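Local structure of putative alpha-galactosidase (Bacteroides fragilis, 4NZJ) at residues A[217-221]-A[234-238]; A[226-232]-A[259-264]. The protein probably hydrolyses terminal, non-reducing alpha-D-galactose residues from alpha-galactosides. All coordinates share one frame. Where two conformers were deposited one is given. Residues are numbered along the deposited sequence.

Both contacts belong to the catalytic TIM barrel and share helix 228-243, which follows strand 216-220 and precedes strand 250-254. Interaction 1 packs the second and third turns of this helix on strand 216-220; interaction 2 packs its start on the loop leaving strand 250-254. Their segments alternate along the chain: 217-221, 226-232, 234-238, then 259-264. Centres lie about 11 Å apart, and direct packing joins them: Y221 OH is 3.1 Å from A231 CA, and Y235 CD2 is 3.7 Å from W264 CH2. One helix is thus fitted both to the barrel wall and to a loop at the C-terminal end of the strands, the end that carries the active site in TIM barrels.

Interaction 1: residues A[217-221]-A[234-238]; sequences LKYDY and RYAKM
Build 217-220 as the end of an extended strand, Y221 as the turn after it, and 234-238 as regular helix with M238 N bonded to R234 O at 3.2 Å. The short axes run nearly antiparallel, at 157°, and approach to 10.6 Å; Y219 and Y235 set the register, their CA atoms 8.1 Å apart. L217, rotamer tp (chi1 174°, chi2 63°), places CD2 3.7 Å from CG of selenomethionine M238. Y219 (chi1 t) is central: M238 CG lies over one ring face, 3.9 Å from the centroid and 15° off the normal, a CH-pi contact, while M238 SE, 5.0 Å from the Y219 ring centroid, makes an oblique Met-aromatic contact. This is strand-to-helix packing within a beta-alpha-beta unit of the TIM barrel, 216-220, 228-243 and 250-254. The Y219 carbonyl O accepts a hydrogen bond from Y235 OH at 2.8 Å, and one water joins Y219 OH (2.7 Å) to R234 O (2.9 Å). D220 turns its CB away from the helix; OD1 accepts from Y221 N at 2.9 Å, and OD2 bonds Y184 and a bound glycerol. Y221 completes an aromatic cluster: its ring and that of Y235 are near parallel but slid apart, centroids 5.7 Å apart, whereas the Y219 and Y235 planes stand at 89° with centroids 5.6 Å apart.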
loop_
_atom_site.group_PDB
_atom_site.type_symbol
_atom_site.label_atom_id
_atom_site.label_comp_id
_atom_site.label_asym_id
_atom_site.label_seq_id
_atom_site.Cartn_x
_atom_site.Cartn_y
_atom_site.Cartn_z
ATOM N N LEU A 217 -5.435 -11.846 -1.640
ATOM C CA LEU A 217 -5.302 -12.553 -2.908
ATOM C C LEU A 217 -5.131 -11.549 -4.029
ATOM O O LEU A 217 -5.988 -10.682 -4.215
ATOM C CB LEU A 217 -6.540 -13.401 -3.193
ATOM C CG LEU A 217 -6.555 -14.080 -4.569
ATOM C CD1 LEU A 217 -5.407 -15.074 -4.682
ATOM C CD2 LEU A 217 -7.889 -14.749 -4.863
ATOM N N LYS A 218 -4.023 -11.677 -4.759
ATOM C CA LYS A 218 -3.831 -10.999 -6.030
ATOM C C LYS A 218 -4.337 -11.939 -7.117
ATOM O O LYS A 218 -3.865 -13.072 -7.231
ATOM C CB LYS A 218 -2.353 -10.665 -6.249
ATOM C CG LYS A 218 -2.057 -10.078 -7.622
ATOM C CD LYS A 218 -0.579 -9.786 -7.808
ATOM C CE LYS A 218 -0.237 -9.588 -9.280
ATOM N NZ LYS A 218 1.237 -9.629 -9.496
ATOM N N TYR A 219 -5.284 -11.467 -7.918
ATOM C CA TYR A 219 -5.973 -12.320 -8.878
ATOM C C TYR A 219 -5.773 -11.774 -10.288
ATOM O O TYR A 219 -6.375 -10.778 -10.685
ATOM C CB TYR A 219 -7.450 -12.427 -8.503
ATOM C CG TYR A 219 -8.168 -13.671 -8.995
ATOM C CD1 TYR A 219 -7.586 -14.936 -8.879
ATOM C CD2 TYR A 219 -9.456 -13.592 -9.530
ATOM C CE1 TYR A 219 -8.252 -16.071 -9.305
ATOM C CE2 TYR A 219 -10.132 -14.728 -9.954
ATOM C CZ TYR A 219 -9.525 -15.968 -9.838
ATOM O OH TYR A 219 -10.191 -17.105 -10.251
ATOM N N ASP A 220 -4.899 -12.448 -11.022
ATOM C CA ASP A 220 -4.421 -12.016 -12.329
ATOM C C ASP A 220 -5.367 -12.497 -13.428
ATOM O O ASP A 220 -6.200 -13.377 -13.199
ATOM C CB ASP A 220 -3.023 -12.613 -12.539
ATOM C CG ASP A 220 -2.118 -11.750 -13.382
ATOM O OD1 ASP A 220 -2.603 -10.889 -14.147
ATOM O OD2 ASP A 220 -0.886 -11.953 -13.264
ATOM N N TYR A 221 -5.227 -11.924 -14.620
ATOM C CA TYR A 221 -6.164 -12.189 -15.705
ATOM C C TYR A 221 -5.510 -12.783 -16.952
ATOM O O TYR A 221 -6.100 -12.755 -18.034
ATOM C CB TYR A 221 -6.965 -10.916 -16.055
ATOM C CG TYR A 221 -8.279 -11.249 -16.711
ATOM C CD1 TYR A 221 -9.254 -11.960 -16.020
ATOM C CD2 TYR A 221 -8.539 -10.893 -18.033
ATOM C CE1 TYR A 221 -10.452 -12.300 -16.617
ATOM C CE2 TYR A 221 -9.732 -11.231 -18.636
ATOM C CZ TYR A 221 -10.684 -11.936 -17.926
ATOM O OH TYR A 221 -11.864 -12.295 -18.521
ATOM N N ARG A 234 -15.929 -13.487 -13.767
ATOM C CA ARG A 234 -14.857 -14.292 -13.166
ATOM C C ARG A 234 -14.336 -13.646 -11.881
ATOM O O ARG A 234 -14.074 -14.331 -10.887
ATOM C CB ARG A 234 -13.717 -14.521 -14.160
ATOM C CG ARG A 234 -14.118 -15.387 -15.342
ATOM C CD ARG A 234 -12.913 -15.880 -16.128
ATOM N NE ARG A 234 -13.344 -16.655 -17.286
ATOM C CZ ARG A 234 -12.572 -17.471 -18.002
ATOM N NH1 ARG A 234 -11.293 -17.656 -17.702
ATOM N NH2 ARG A 234 -13.097 -18.121 -19.030
ATOM N N TYR A 235 -14.207 -12.324 -11.891
ATOM C CA TYR A 235 -13.802 -11.604 -10.688
ATOM C C TYR A 235 -14.895 -11.650 -9.629
ATOM O O TYR A 235 -14.607 -11.835 -8.454
ATOM C CB TYR A 235 -13.368 -10.171 -11.010
ATOM C CG TYR A 235 -11.950 -10.129 -11.517
ATOM C CD1 TYR A 235 -10.882 -10.339 -10.651
ATOM C CD2 TYR A 235 -11.671 -9.934 -12.867
ATOM C CE1 TYR A 235 -9.579 -10.337 -11.107
ATOM C CE2 TYR A 235 -10.367 -9.926 -13.333
ATOM C CZ TYR A 235 -9.327 -10.132 -12.450
ATOM O OH TYR A 235 -8.031 -10.130 -12.908
ATOM N N ALA A 236 -16.153 -11.519 -10.043
ATOM C CA ALA A 236 -17.263 -11.611 -9.088
ATOM C C ALA A 236 -17.316 -12.983 -8.413
ATOM O O ALA A 236 -17.557 -13.076 -7.213
ATOM C CB ALA A 236 -18.583 -11.300 -9.767
ATOM N N LYS A 237 -17.096 -14.038 -9.193
ATOM C CA LYS A 237 -17.115 -15.415 -8.690
ATOM C C LYS A 237 -16.069 -15.627 -7.596
ATOM O O LYS A 237 -16.375 -16.177 -6.533
ATOM C CB LYS A 237 -16.870 -16.395 -9.843
ATOM C CG LYS A 237 -16.789 -17.864 -9.447
ATOM C CD LYS A 237 -18.149 -18.451 -9.131
ATOM C CE LYS A 237 -18.022 -19.906 -8.696
ATOM N NZ LYS A 237 -17.374 -20.760 -9.732
HETATM N N MSE A 238 -14.836 -15.193 -7.848
HETATM C CA MSE A 238 -13.779 -15.340 -6.842
HETATM C C MSE A 238 -14.069 -14.455 -5.650
HETATM O O MSE A 238 -13.790 -14.837 -4.517
HETATM C CB MSE A 238 -12.390 -15.069 -7.426
HETATM C CG MSE A 238 -11.266 -15.100 -6.385
HETATM SE SE MSE A 238 -11.172 -16.809 -5.390
HETATM C CE MSE A 238 -9.960 -17.749 -6.623
HETATM O O HOH W 1 -12.592 -16.729 -11.449
#

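Interaction 2: residues A[226-232]-A[259-264]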
loop_
_atom_site.group_PDB
_atom_site.type_symbol
_atom_site.label_atom_id
_atom_site.label_comp_id
_atom_site.label_asym_id
_atom_site.label_seq_id
_atom_site.Cartn_x
_atom_site.Cartn_y
_atom_site.Cartn_z
ATOM N N VAL A 226 -10.785 -11.758 -23.356
ATOM C CA VAL A 226 -10.729 -10.293 -23.314
ATOM C C VAL A 226 -12.076 -9.703 -22.880
ATOM O O VAL A 226 -12.125 -8.661 -22.222
ATOM C CB VAL A 226 -10.301 -9.714 -24.687
ATOM C CG1 VAL A 226 -10.416 -8.194 -24.719
ATOM C CG2 VAL A 226 -8.875 -10.139 -25.017
ATOM N N ASP A 227 -13.153 -10.397 -23.236
ATOM C CA ASP A 227 -14.537 -9.975 -22.992
ATOM C C ASP A 227 -14.794 -9.419 -21.595
ATOM O O ASP A 227 -14.493 -10.068 -20.596
ATOM C CB ASP A 227 -15.471 -11.157 -23.245
ATOM C CG ASP A 227 -15.379 -11.679 -24.671
ATOM O OD1 ASP A 227 -15.276 -10.849 -25.599
ATOM O OD2 ASP A 227 -15.409 -12.913 -24.860
ATOM N N ARG A 228 -15.368 -8.221 -21.539
ATOM C CA ARG A 228 -15.517 -7.504 -20.280
ATOM C C ARG A 228 -16.554 -8.131 -19.353
ATOM O O ARG A 228 -16.319 -8.210 -18.150
ATOM C CB ARG A 228 -15.861 -6.038 -20.529
ATOM C CG ARG A 228 -16.110 -5.239 -19.264
ATOM C CD ARG A 228 -15.940 -3.761 -19.529
ATOM N NE ARG A 228 -16.550 -2.930 -18.500
ATOM C CZ ARG A 228 -16.489 -1.603 -18.486
ATOM N NH1 ARG A 228 -15.824 -0.947 -19.433
ATOM N NH2 ARG A 228 -17.092 -0.925 -17.518
ATOM N N VAL A 229 -17.696 -8.561 -19.886
ATOM C CA VAL A 229 -18.714 -9.185 -19.024
ATOM C C VAL A 229 -18.144 -10.467 -18.413
ATOM O O VAL A 229 -18.343 -10.735 -17.230
ATOM C CB VAL A 229 -20.034 -9.486 -19.756
ATOM C CG1 VAL A 229 -21.022 -10.183 -18.823
ATOM C CG2 VAL A 229 -20.636 -8.205 -20.313
ATOM N N GLU A 230 -17.409 -11.236 -19.213
ATOM C CA GLU A 230 -16.758 -12.451 -18.717
ATOM C C GLU A 230 -15.752 -12.128 -17.616
ATOM O O GLU A 230 -15.756 -12.771 -16.572
ATOM C CB GLU A 230 -16.069 -13.209 -19.855
ATOM C CG GLU A 230 -15.413 -14.522 -19.442
ATOM C CD GLU A 230 -16.395 -15.578 -18.954
ATOM O OE1 GLU A 230 -17.599 -15.514 -19.304
ATOM O OE2 GLU A 230 -15.953 -16.493 -18.224
ATOM N N ALA A 231 -14.896 -11.139 -17.846
ATOM C CA ALA A 231 -13.931 -10.734 -16.829
ATOM C C ALA A 231 -14.643 -10.381 -15.532
ATOM O O ALA A 231 -14.287 -10.876 -14.466
ATOM C CB ALA A 231 -13.096 -9.557 -17.310
HETATM N N MSE A 232 -15.675 -9.554 -15.636
HETATM C CA MSE A 232 -16.414 -9.087 -14.465
HETATM C C MSE A 232 -16.994 -10.260 -13.715
HETATM O O MSE A 232 -16.956 -10.293 -12.484
HETATM C CB MSE A 232 -17.521 -8.118 -14.886
HETATM C CG MSE A 232 -16.967 -6.742 -15.231
HETATM SE SE MSE A 232 -18.397 -5.541 -15.859
HETATM C CE MSE A 232 -19.642 -5.866 -14.368
ATOM N N ARG A 259 -10.240 -3.144 -19.026
ATOM C CA ARG A 259 -11.702 -3.128 -19.039
ATOM C C ARG A 259 -12.305 -2.082 -18.084
ATOM O O ARG A 259 -13.404 -2.274 -17.565
ATOM C CB ARG A 259 -12.222 -4.531 -18.696
ATOM C CG ARG A 259 -12.005 -5.566 -19.795
ATOM C CD ARG A 259 -11.640 -6.933 -19.238
ATOM N NE ARG A 259 -10.226 -6.975 -18.887
ATOM C CZ ARG A 259 -9.252 -7.484 -19.640
ATOM N NH1 ARG A 259 -9.503 -8.055 -20.813
ATOM N NH2 ARG A 259 -8.000 -7.419 -19.205
ATOM N N GLU A 260 -11.597 -0.977 -17.868
ATOM C CA GLU A 260 -12.043 0.072 -16.937
ATOM C C GLU A 260 -12.445 -0.502 -15.571
ATOM O O GLU A 260 -13.571 -0.299 -15.114
ATOM C CB GLU A 260 -13.234 0.853 -17.512
ATOM C CG GLU A 260 -13.041 1.475 -18.886
ATOM C CD GLU A 260 -14.251 2.302 -19.304
ATOM O OE1 GLU A 260 -15.340 1.731 -19.514
ATOM O OE2 GLU A 260 -14.119 3.535 -19.410
ATOM N N PRO A 261 -11.532 -1.223 -14.908
ATOM C CA PRO A 261 -11.853 -1.839 -13.611
ATOM C C PRO A 261 -12.283 -0.835 -12.541
ATOM O O PRO A 261 -12.981 -1.195 -11.591
ATOM C CB PRO A 261 -10.534 -2.514 -13.215
ATOM C CG PRO A 261 -9.496 -1.710 -13.923
ATOM C CD PRO A 261 -10.112 -1.406 -15.249
ATOM N N TRP A 262 -11.852 0.410 -12.679
ATOM C CA TRP A 262 -12.309 1.466 -11.773
ATOM C C TRP A 262 -13.833 1.635 -11.769
ATOM O O TRP A 262 -14.379 2.173 -10.803
ATOM C CB TRP A 262 -11.616 2.797 -12.071
ATOM C CG TRP A 262 -11.531 3.165 -13.524
ATOM C CD1 TRP A 262 -12.407 3.929 -14.229
ATOM C CD2 TRP A 262 -10.488 2.803 -14.438
ATOM N NE1 TRP A 262 -11.986 4.056 -15.534
ATOM C CE2 TRP A 262 -10.809 3.372 -15.685
ATOM C CE3 TRP A 262 -9.319 2.046 -14.325
ATOM C CZ2 TRP A 262 -9.995 3.213 -16.810
ATOM C CZ3 TRP A 262 -8.518 1.886 -15.442
ATOM C CH2 TRP A 262 -8.862 2.465 -16.668
ATOM N N LYS A 263 -14.514 1.170 -12.821
ATOM C CA LYS A 263 -15.977 1.238 -12.896
ATOM C C LYS A 263 -16.712 0.024 -12.320
ATOM O O LYS A 263 -17.920 0.087 -12.121
ATOM C CB LYS A 263 -16.415 1.458 -14.347
ATOM C CG LYS A 263 -15.865 2.753 -14.911
ATOM C CD LYS A 263 -16.456 3.130 -16.251
ATOM C CE LYS A 263 -16.065 4.560 -16.593
ATOM N NZ LYS A 263 -16.382 4.919 -17.999
ATOM N N TRP A 264 -16.004 -1.072 -12.057
ATOM C CA TRP A 264 -16.670 -2.297 -11.588
ATOM C C TRP A 264 -15.953 -3.137 -10.521
ATOM O O TRP A 264 -16.584 -4.002 -9.911
ATOM C CB TRP A 264 -16.997 -3.201 -12.782
ATOM C CG TRP A 264 -15.818 -3.573 -13.647
ATOM C CD1 TRP A 264 -15.471 -2.998 -14.842
ATOM C CD2 TRP A 264 -14.861 -4.619 -13.412
ATOM N NE1 TRP A 264 -14.355 -3.613 -15.351
ATOM C CE2 TRP A 264 -13.964 -4.615 -14.503
ATOM C CE3 TRP A 264 -14.681 -5.565 -12.393
ATOM C CZ2 TRP A 264 -12.890 -5.505 -14.592
ATOM C CZ3 TRP A 264 -13.616 -6.454 -12.488
ATOM C CH2 TRP A 264 -12.731 -6.412 -13.582
#
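The guanidinium of R228 lies with one face over the carbonyl oxygen of R259, CZ to O 3.3 Å, an arrangement of proximity without hydrogen bonding: R228 NE and NH1 are each 3.3 Å from that oxygen, but their angles are poor. R259 O instead accepts from W264 NE1 at 2.8 Å, a bond that closes the loop between R259 and W264. In its own plane R228 bonds E260, NH1 to OE1 2.7 Å at 167°, a salt bridge extended within the loop by K263 NZ to E260 OE2 at 3.0 Å. The extended, all-t side chain of R228 is what carries its charge across to this network, while E260 has left-handed helical backbone angles (50/57). R259 reciprocates, donating from NH1 to V226 O at 3.0 Å and 162°, with its CD packed 3.6 Å from A231 CB. One turn on from R228, selenomethionine M232 lies over the five-membered ring of W264: CG is 3.6 Å from that ring's centroid and 16° off its normal (CH-pi), and SE is 4.2 Å from the same centroid, a Met-aromatic contact over the face. The contact thus joins the first turn of helix 228-243 to the loop between barrel strands 250-254 and 272-274; R259 NE pairs with E255 just past the former, and P261 and W262 rest on W273 of the latter.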